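Local structure of 4-oxalocrotonate decarboxylase NahK (Pseudomonas putida, 5D2K) at residues A17-I22 / Y48-E53; G62-G67 / L91-S96; D186-G191 / A205-L210. The protein catalyses the metal-assisted decarboxylation of the vinylogous beta-keto acid 4-oxalocrotonate to 2-oxopent-4-enoate and carbon dioxide, a step in naphthalene degradation. The protein carries 1 engineered substitution. One frame throughout, in Å; residues are numbered along the deposited sequence.

Interaction 1 of 3, residues A17-I22 / Y48-E53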
loop_
_atom_site.group_PDB
_atom_site.type_symbol
_atom_site.label_atom_id
_atom_site.label_comp_id
_atom_site.label_asym_id
_atom_site.label_seq_id
_atom_site.Cartn_x
_atom_site.Cartn_y
_atom_site.Cartn_z
ATOM N N ALA A 17 -21.576 7.951 -4.600
ATOM C CA ALA A 17 -21.828 8.445 -3.254
ATOM C C ALA A 17 -20.969 7.740 -2.192
ATOM O O ALA A 17 -20.519 8.380 -1.224
ATOM C CB ALA A 17 -23.318 8.297 -2.927
ATOM N N LEU A 18 -20.731 6.441 -2.367
ATOM C CA LEU A 18 -19.874 5.710 -1.430
ATOM C C LEU A 18 -18.451 6.243 -1.519
ATOM O O LEU A 18 -17.764 6.382 -0.500
ATOM C CB LEU A 18 -19.891 4.205 -1.701
ATOM C CG LEU A 18 -21.047 3.442 -1.057
ATOM C CD1 LEU A 18 -21.140 2.030 -1.608
ATOM C CD2 LEU A 18 -20.819 3.408 0.451
ATOM N N ALA A 19 -18.008 6.555 -2.733
ATOM C CA ALA A 19 -16.653 7.078 -2.894
ATOM C C ALA A 19 -16.475 8.397 -2.147
ATOM O O ALA A 19 -15.456 8.610 -1.480
ATOM C CB ALA A 19 -16.332 7.251 -4.359
ATOM N N GLU A 20 -17.472 9.272 -2.249
ATOM C CA GLU A 20 -17.461 10.536 -1.508
ATOM C C GLU A 20 -17.428 10.310 0.011
ATOM O O GLU A 20 -16.636 10.926 0.735
ATOM C CB GLU A 20 -18.685 11.368 -1.903
ATOM C CG GLU A 20 -18.802 12.683 -1.151
ATOM C CD GLU A 20 -20.053 13.452 -1.535
ATOM O OE1 GLU A 20 -21.144 12.842 -1.565
ATOM O OE2 GLU A 20 -19.944 14.661 -1.810
ATOM N N HIS A 21 -18.289 9.415 0.481
ATOM C CA HIS A 21 -18.390 9.090 1.903
ATOM C C HIS A 21 -17.064 8.551 2.467
ATOM O O HIS A 21 -16.546 9.024 3.498
ATOM C CB HIS A 21 -19.537 8.088 2.059
ATOM C CG HIS A 21 -19.649 7.472 3.415
ATOM N ND1 HIS A 21 -20.196 8.138 4.493
ATOM C CD2 HIS A 21 -19.316 6.238 3.860
ATOM C CE1 HIS A 21 -20.174 7.344 5.549
ATOM N NE2 HIS A 21 -19.651 6.185 5.191
ATOM N N ILE A 22 -16.484 7.592 1.760
ATOM C CA ILE A 22 -15.263 6.960 2.228
ATOM C C ILE A 22 -14.084 7.927 2.107
ATOM O O ILE A 22 -13.245 8.024 3.014
ATOM C CB ILE A 22 -15.001 5.655 1.440
ATOM C CG1 ILE A 22 -16.088 4.631 1.768
ATOM C CG2 ILE A 22 -13.611 5.083 1.741
ATOM C CD1 ILE A 22 -16.011 3.362 0.930
ATOM N N TYR A 48 -13.760 -2.258 -5.966
ATOM C CA TYR A 48 -12.740 -1.635 -6.799
ATOM C C TYR A 48 -13.340 -0.484 -7.619
ATOM O O TYR A 48 -12.650 0.502 -7.876
ATOM C CB TYR A 48 -12.049 -2.666 -7.703
ATOM C CG TYR A 48 -10.899 -3.386 -7.005
ATOM C CD1 TYR A 48 -9.720 -2.707 -6.668
ATOM C CD2 TYR A 48 -10.995 -4.730 -6.658
ATOM C CE1 TYR A 48 -8.667 -3.359 -6.022
ATOM C CE2 TYR A 48 -9.946 -5.390 -6.016
ATOM C CZ TYR A 48 -8.787 -4.697 -5.702
ATOM O OH TYR A 48 -7.747 -5.335 -5.053
ATOM N N ASP A 49 -14.622 -0.584 -7.991
ATOM C CA ASP A 49 -15.306 0.540 -8.637
ATOM C C ASP A 49 -15.255 1.766 -7.728
ATOM O O ASP A 49 -14.970 2.882 -8.175
ATOM C CB ASP A 49 -16.783 0.218 -8.947
ATOM C CG ASP A 49 -16.965 -0.694 -10.153
ATOM O OD1 ASP A 49 -15.997 -0.968 -10.892
ATOM O OD2 ASP A 49 -18.119 -1.132 -10.373
ATOM N N VAL A 50 -15.544 1.547 -6.446
ATOM C CA VAL A 50 -15.507 2.639 -5.489
ATOM C C VAL A 50 -14.081 3.192 -5.356
ATOM O O VAL A 50 -13.890 4.406 -5.388
ATOM C CB VAL A 50 -16.053 2.196 -4.117
ATOM C CG1 VAL A 50 -15.812 3.263 -3.050
ATOM C CG2 VAL A 50 -17.543 1.876 -4.222
ATOM N N GLN A 51 -13.092 2.310 -5.230
ATOM C CA GLN A 51 -11.704 2.750 -5.117
ATOM C C GLN A 51 -11.257 3.587 -6.315
ATOM O O GLN A 51 -10.630 4.645 -6.148
ATOM C CB GLN A 51 -10.758 1.555 -4.966
ATOM C CG GLN A 51 -9.316 2.005 -4.681
ATOM C CD GLN A 51 -8.310 0.880 -4.792
ATOM O OE1 GLN A 51 -7.483 0.861 -5.709
ATOM N NE2 GLN A 51 -8.353 -0.053 -3.844
ATOM N N TRP A 52 -11.571 3.121 -7.526
ATOM C CA TRP A 52 -11.151 3.855 -8.710
ATOM C C TRP A 52 -11.923 5.172 -8.855
ATOM O O TRP A 52 -11.424 6.125 -9.452
ATOM C CB TRP A 52 -11.302 2.996 -9.976
ATOM C CG TRP A 52 -10.207 1.971 -10.161
ATOM C CD1 TRP A 52 -10.152 0.732 -9.605
ATOM C CD2 TRP A 52 -9.023 2.102 -10.973
ATOM N NE1 TRP A 52 -9.011 0.074 -10.016
ATOM C CE2 TRP A 52 -8.300 0.898 -10.851
ATOM C CE3 TRP A 52 -8.505 3.125 -11.781
ATOM C CZ2 TRP A 52 -7.084 0.679 -11.513
ATOM C CZ3 TRP A 52 -7.297 2.907 -12.443
ATOM C CH2 TRP A 52 -6.601 1.694 -12.298
ATOM N N GLU A 53 -13.127 5.244 -8.287
ATOM C CA GLU A 53 -13.848 6.509 -8.280
ATOM C C GLU A 53 -13.195 7.486 -7.303
ATOM O O GLU A 53 -13.128 8.678 -7.583
ATOM C CB GLU A 53 -15.329 6.301 -7.947
ATOM C CG GLU A 53 -16.139 7.578 -7.729
ATOM C CD GLU A 53 -16.169 8.561 -8.887
ATOM O OE1 GLU A 53 -15.803 8.215 -10.039
ATOM O OE2 GLU A 53 -16.590 9.716 -8.627
#
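Ala19 and Val50 mark the point where helical segments 17-22 and 48-53 pass each other, their CA atoms 5.3 Å apart, with the segment axes 8.5 Å apart at closest approach and a crossing angle of -64°. Ala19 suits this point because its side chain is a single methyl, which allows the second helix to come close. That methyl meets the aliphatic stem of Glu53, CB of Ala19 lying 3.4 Å from CG of Glu53. The glutamate offers its CH2 groups to the neighbour while its bent chain carries the carboxylate to a salt bridge with Arg56.

Val50 supplies the rest of the interface through both branches. With CG1 anti to the backbone N (chi1 171°), this methyl lies 3.9 Å from CA of Ala19 and 4.0 Å from CD1 of Ile22, whose side chain crosses that of Val50 at about a right angle. CG2 turns instead to Leu18, at 4.2 Å from its CB. A beta-branched residue thus spreads two methyls over three residues of the opposite helix.

Ala165 of helix 160-165 also touches Val50 and Ile22. The contact is characteristic of apolar helix-helix packing with a small residue at the crossing, here joining helices 12-27 and 44-60 outside the active site.

Interaction 2 of 3, residues G62-G67 / L91-S96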
loop_
_atom_site.group_PDB
_atom_site.type_symbol
_atom_site.label_atom_id
_atom_site.label_comp_id
_atom_site.label_asym_id
_atom_site.label_seq_id
_atom_site.Cartn_x
_atom_site.Cartn_y
_atom_site.Cartn_z
ATOM N N GLY A 62 -6.737 17.734 -9.074
ATOM C CA GLY A 62 -5.361 18.083 -9.389
ATOM C C GLY A 62 -4.275 17.234 -8.745
ATOM O O GLY A 62 -3.081 17.475 -8.981
ATOM N N ASN A 63 -4.658 16.253 -7.933
ATOM C CA ASN A 63 -3.652 15.352 -7.362
ATOM C C ASN A 63 -3.011 14.492 -8.446
ATOM O O ASN A 63 -3.706 13.958 -9.320
ATOM C CB ASN A 63 -4.233 14.382 -6.318
ATOM C CG ASN A 63 -4.928 15.050 -5.153
ATOM O OD1 ASN A 63 -5.575 14.350 -4.372
ATOM N ND2 ASN A 63 -4.804 16.371 -5.011
ATOM N N LYS A 64 -1.690 14.330 -8.388
ATOM C CA LYS A 64 -1.035 13.330 -9.221
ATOM C C LYS A 64 -1.066 11.981 -8.514
ATOM O O LYS A 64 -0.938 11.916 -7.291
ATOM C CB LYS A 64 0.412 13.735 -9.525
ATOM C CG LYS A 64 0.534 15.045 -10.311
ATOM C CD LYS A 64 -0.154 14.927 -11.674
ATOM C CE LYS A 64 0.198 16.105 -12.571
ATOM N NZ LYS A 64 -0.402 15.992 -13.927
ATOM N N ILE A 65 -1.247 10.911 -9.281
ATOM C CA ILE A 65 -1.175 9.567 -8.728
ATOM C C ILE A 65 0.257 9.086 -8.963
ATOM O O ILE A 65 0.685 8.901 -10.109
ATOM C CB ILE A 65 -2.222 8.628 -9.369
ATOM C CG1 ILE A 65 -3.627 9.238 -9.274
ATOM C CG2 ILE A 65 -2.189 7.244 -8.713
ATOM C CD1 ILE A 65 -4.078 9.584 -7.843
ATOM N N VAL A 66 1.015 8.929 -7.881
ATOM C CA VAL A 66 2.463 8.722 -8.007
ATOM C C VAL A 66 2.884 7.278 -7.829
ATOM O O VAL A 66 4.082 6.981 -7.862
ATOM C CB VAL A 66 3.249 9.580 -7.001
ATOM C CG1 VAL A 66 2.984 11.067 -7.248
ATOM C CG2 VAL A 66 2.903 9.200 -5.552
ATOM N N GLY A 67 1.915 6.381 -7.683
ATOM C CA GLY A 67 2.226 4.962 -7.632
ATOM C C GLY A 67 1.072 4.067 -7.239
ATOM O O GLY A 67 -0.058 4.516 -7.109
ATOM N N LEU A 91 -1.564 5.408 -4.793
ATOM C CA LEU A 91 -0.846 6.384 -3.969
ATOM C C LEU A 91 -0.950 7.786 -4.573
ATOM O O LEU A 91 -0.539 8.015 -5.722
ATOM C CB LEU A 91 0.628 5.976 -3.830
ATOM C CG LEU A 91 0.864 4.566 -3.289
ATOM C CD1 LEU A 91 2.345 4.216 -3.401
ATOM C CD2 LEU A 91 0.416 4.462 -1.837
ATOM N N ALA A 92 -1.518 8.722 -3.817
ATOM C CA ALA A 92 -1.585 10.116 -4.253
ATOM C C ALA A 92 -0.327 10.884 -3.859
ATOM O O ALA A 92 0.357 10.527 -2.878
ATOM C CB ALA A 92 -2.819 10.792 -3.673
ATOM N N ASP A 93 -0.024 11.953 -4.592
ATOM C CA ASP A 93 1.237 12.648 -4.351
ATOM C C ASP A 93 1.383 13.179 -2.915
ATOM O O ASP A 93 2.469 13.072 -2.341
ATOM C CB ASP A 93 1.474 13.773 -5.388
ATOM C CG ASP A 93 0.289 14.719 -5.595
ATOM O OD1 ASP A 93 -0.660 14.797 -4.784
ATOM O OD2 ASP A 93 0.365 15.446 -6.614
ATOM N N TYR A 94 0.314 13.700 -2.314
ATOM C CA TYR A 94 0.444 14.271 -0.966
ATOM C C TYR A 94 0.626 13.189 0.107
ATOM O O TYR A 94 0.868 13.514 1.277
ATOM C CB TYR A 94 -0.758 15.167 -0.622
ATOM C CG TYR A 94 -2.073 14.425 -0.501
ATOM C CD1 TYR A 94 -2.482 13.897 0.714
ATOM C CD2 TYR A 94 -2.904 14.270 -1.597
ATOM C CE1 TYR A 94 -3.692 13.213 0.827
ATOM C CE2 TYR A 94 -4.108 13.586 -1.497
ATOM C CZ TYR A 94 -4.493 13.063 -0.275
ATOM O OH TYR A 94 -5.696 12.391 -0.153
ATOM N N PHE A 95 0.523 11.910 -0.280
ATOM C CA PHE A 95 0.875 10.807 0.635
ATOM C C PHE A 95 2.369 10.791 0.941
ATOM O O PHE A 95 2.791 10.214 1.952
ATOM C CB PHE A 95 0.527 9.420 0.052
ATOM C CG PHE A 95 -0.952 9.110 -0.090
ATOM C CD1 PHE A 95 -1.949 10.046 0.181
ATOM C CD2 PHE A 95 -1.330 7.831 -0.494
ATOM C CE1 PHE A 95 -3.300 9.703 0.036
ATOM C CE2 PHE A 95 -2.675 7.490 -0.653
ATOM C CZ PHE A 95 -3.656 8.424 -0.387
ATOM N N SER A 96 3.184 11.369 0.052
ATOM C CA SER A 96 4.638 11.217 0.137
ATOM C C SER A 96 5.270 12.010 1.288
ATOM O O SER A 96 4.897 13.155 1.553
ATOM C CB SER A 96 5.276 11.625 -1.198
ATOM O OG SER A 96 5.068 13.008 -1.464
#
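Lys64 and Asp93 grip each other through two hydrogen bonds that both use the backbone of the lysine. Lys64 N donates to OD2 of Asp93 at 2.9 Å, approaching from above the carboxylate plane, and Asp93 N returns a bond of 2.8 Å to Lys64 O. CG of Asp93, set between its own backbone N and carbonyl carbon (chi1 49°), turns the short side chain's carboxylate toward Lys64 N, whereas the bond from Asp93 N is made by the backbone. Beyond it, Asp93 O receives both N and OG of Ser96, which secures the turn following the strand.

Further along, Val66 N donates to Leu91 O at 2.8 Å, and Leu91 N to Gly67 O. Two residues, Val66 and Gly67, therefore stand opposite Leu91 alone: a classic beta bulge in the antiparallel pairing of strands 65-71 and 87-92. Glycine fits here, since a side-chain carbon at this point would press on CD1 of Leu91. Ile65 and Ala92 form the adjoining non-hydrogen-bonded pair, and both side chains rest against helix 44-60.

CG1 of Val66 lies 3.6 Å from CB of Asp93, the two side chains crossing at about a right angle. Asn63 OD1 meets the edge of the Tyr94 ring, 3.3 Å from CE2, with amide and ring planes 68° apart. The phenol OH is held outside the contact by Glu26 and Lys58, while Leu91 leans on Phe236 and Met238 of strand 236-238.

Interaction 3 of 3, residues D186-G191 / A205-L210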
loop_
_atom_site.group_PDB
_atom_site.type_symbol
_atom_site.label_atom_id
_atom_site.label_comp_id
_atom_site.label_asym_id
_atom_site.label_seq_id
_atom_site.Cartn_x
_atom_site.Cartn_y
_atom_site.Cartn_z
ATOM N N ASP A 186 19.330 -8.379 -3.879
ATOM C CA ASP A 186 18.547 -9.607 -3.821
ATOM C C ASP A 186 17.284 -9.333 -3.012
ATOM O O ASP A 186 17.332 -9.257 -1.784
ATOM C CB ASP A 186 19.370 -10.737 -3.195
ATOM C CG ASP A 186 18.670 -12.093 -3.261
ATOM O OD1 ASP A 186 17.427 -12.154 -3.156
ATOM O OD2 ASP A 186 19.378 -13.114 -3.409
ATOM N N LEU A 187 16.158 -9.167 -3.693
ATOM C CA LEU A 187 14.923 -8.813 -2.993
ATOM C C LEU A 187 14.356 -9.965 -2.178
ATOM O O LEU A 187 13.544 -9.747 -1.279
ATOM C CB LEU A 187 13.868 -8.322 -3.986
ATOM C CG LEU A 187 14.255 -7.034 -4.712
ATOM C CD1 LEU A 187 13.138 -6.610 -5.663
ATOM C CD2 LEU A 187 14.583 -5.915 -3.715
ATOM N N ARG A 188 14.772 -11.190 -2.492
ATOM C CA ARG A 188 14.279 -12.349 -1.748
ATOM C C ARG A 188 14.931 -12.440 -0.371
ATOM O O ARG A 188 14.261 -12.742 0.629
ATOM C CB ARG A 188 14.534 -13.643 -2.537
ATOM C CG ARG A 188 13.959 -14.884 -1.866
ATOM C CD ARG A 188 14.302 -16.145 -2.660
ATOM N NE ARG A 188 15.738 -16.405 -2.703
ATOM C CZ ARG A 188 16.377 -17.222 -1.869
ATOM N NH1 ARG A 188 15.712 -17.839 -0.903
ATOM N NH2 ARG A 188 17.681 -17.415 -1.997
ATOM N N THR A 189 16.228 -12.157 -0.319
ATOM C CA THR A 189 16.975 -12.318 0.920
ATOM C C THR A 189 17.215 -10.999 1.656
ATOM O O THR A 189 17.860 -10.981 2.696
ATOM C CB THR A 189 18.337 -13.005 0.669
ATOM O OG1 THR A 189 19.172 -12.165 -0.144
ATOM C CG2 THR A 189 18.128 -14.353 -0.031
ATOM N N LEU A 190 16.680 -9.907 1.114
ATOM C CA LEU A 190 16.823 -8.584 1.721
ATOM C C LEU A 190 16.289 -8.569 3.141
ATOM O O LEU A 190 15.104 -8.787 3.346
ATOM C CB LEU A 190 16.081 -7.539 0.883
ATOM C CG LEU A 190 16.118 -6.102 1.408
ATOM C CD1 LEU A 190 17.535 -5.552 1.379
ATOM C CD2 LEU A 190 15.179 -5.229 0.581
ATOM N N GLY A 191 17.164 -8.341 4.117
ATOM C CA GLY A 191 16.731 -8.256 5.501
ATOM C C GLY A 191 16.291 -6.855 5.875
ATOM O O GLY A 191 16.895 -5.869 5.449
ATOM N N ALA A 205 12.240 -10.654 6.037
ATOM C CA ALA A 205 12.961 -10.651 4.778
ATOM C C ALA A 205 11.990 -10.461 3.625
ATOM O O ALA A 205 10.792 -10.740 3.754
ATOM C CB ALA A 205 13.756 -11.942 4.604
ATOM N N GLY A 206 12.520 -9.985 2.501
ATOM C CA GLY A 206 11.700 -9.730 1.323
ATOM C C GLY A 206 10.880 -10.931 0.889
ATOM O O GLY A 206 9.768 -10.783 0.394
ATOM N N ALA A 207 11.413 -12.132 1.103
ATOM C CA ALA A 207 10.704 -13.352 0.716
ATOM C C ALA A 207 9.321 -13.478 1.357
ATOM O O ALA A 207 8.466 -14.209 0.858
ATOM C CB ALA A 207 11.547 -14.571 1.060
ATOM N N ALA A 208 9.088 -12.762 2.455
ATOM C CA ALA A 208 7.774 -12.759 3.098
ATOM C C ALA A 208 6.668 -12.271 2.150
ATOM O O ALA A 208 5.512 -12.657 2.280
ATOM C CB ALA A 208 7.809 -11.903 4.357
ATOM N N VAL A 209 7.036 -11.437 1.190
ATOM C CA VAL A 209 6.089 -10.940 0.198
ATOM C C VAL A 209 5.921 -11.967 -0.930
ATOM O O VAL A 209 6.659 -11.949 -1.909
ATOM C CB VAL A 209 6.572 -9.574 -0.354
ATOM C CG1 VAL A 209 5.613 -9.014 -1.408
ATOM C CG2 VAL A 209 6.739 -8.591 0.798
ATOM N N LEU A 210 4.968 -12.884 -0.755
ATOM C CA LEU A 210 4.620 -13.891 -1.771
ATOM C C LEU A 210 5.781 -14.770 -2.226
ATOM O O LEU A 210 5.743 -15.339 -3.319
ATOM C CB LEU A 210 4.000 -13.208 -2.994
ATOM C CG LEU A 210 2.657 -12.516 -2.775
ATOM C CD1 LEU A 210 2.216 -11.775 -4.029
ATOM C CD2 LEU A 210 1.588 -13.521 -2.363
#
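Arg188 and Ala207 make the side-chain part of this contact, CG of the arginine lying 3.8 Å from the alanine CB. Arg188 leaves the backbone heading away from segment 205-210, yet CG, anti to the backbone N (chi1 -176°) and so beside the carbonyl carbon, still reaches the methyl of Ala207. The chain then bends at chi3, and one face of the guanidinium is met near its rim by CG2 of Thr189. A long, polar-tipped residue suits this exposed margin, whereas the alanine methyl is small enough to sit 3.3 Å from Arg188 O while Ala207 N makes a weak hydrogen bond to the same oxygen.

CA of Ala205 makes a CH...O contact of 3.2 Å with Leu190 O, and Gly206 N donates to that oxygen at 3.0 Å, within the carbonyl plane. CA of Gly206 also approaches Leu187 O at 3.2 Å in a CH...O contact. Glycine is apt because a CB would clash with this oxygen. Leu187 O is buried here without a conventional hydrogen-bond partner, so the CH...O contact is probably a modest compensation. The turn in 186-191 is shaped by an Asx motif, in which OD1 of Asp186 accepts from Thr189 N at 3.1 Å.

Gly191 and Ala205 form an antiparallel non-hydrogen-bonded pair at the open end of the hairpin of strands 191-196 and 199-205, the latter outermost in its five-stranded sheet. Leu187 packs on Pro213 and Leu214 of helix 213-225, and together with Leu190 touches Ile117 of strand 112-121.

Interactions 1 and 2 are neighbours in the chain, since helix 44-60 leads into strand 65-71, and their centres lie about 17 Å apart without touching. Interaction 3 is on the other side of the chain's centre from both, about 33 Å from interaction 1 and about 26 Å from interaction 2, centre to centre. The Leu91 side chain of interaction 2 is about 8 Å from the magnesium ion and about 4 Å from that of Lys69, a ligand-binding residue. In interaction 3 the Leu190 side chain is about 9 Å from that of the metal ligand Glu116. Ile22 of interaction 1 and Gly206 of interaction 3 each lie about 12 Å from the bound 2-oxoadipate, farther than Leu91 from the magnesium.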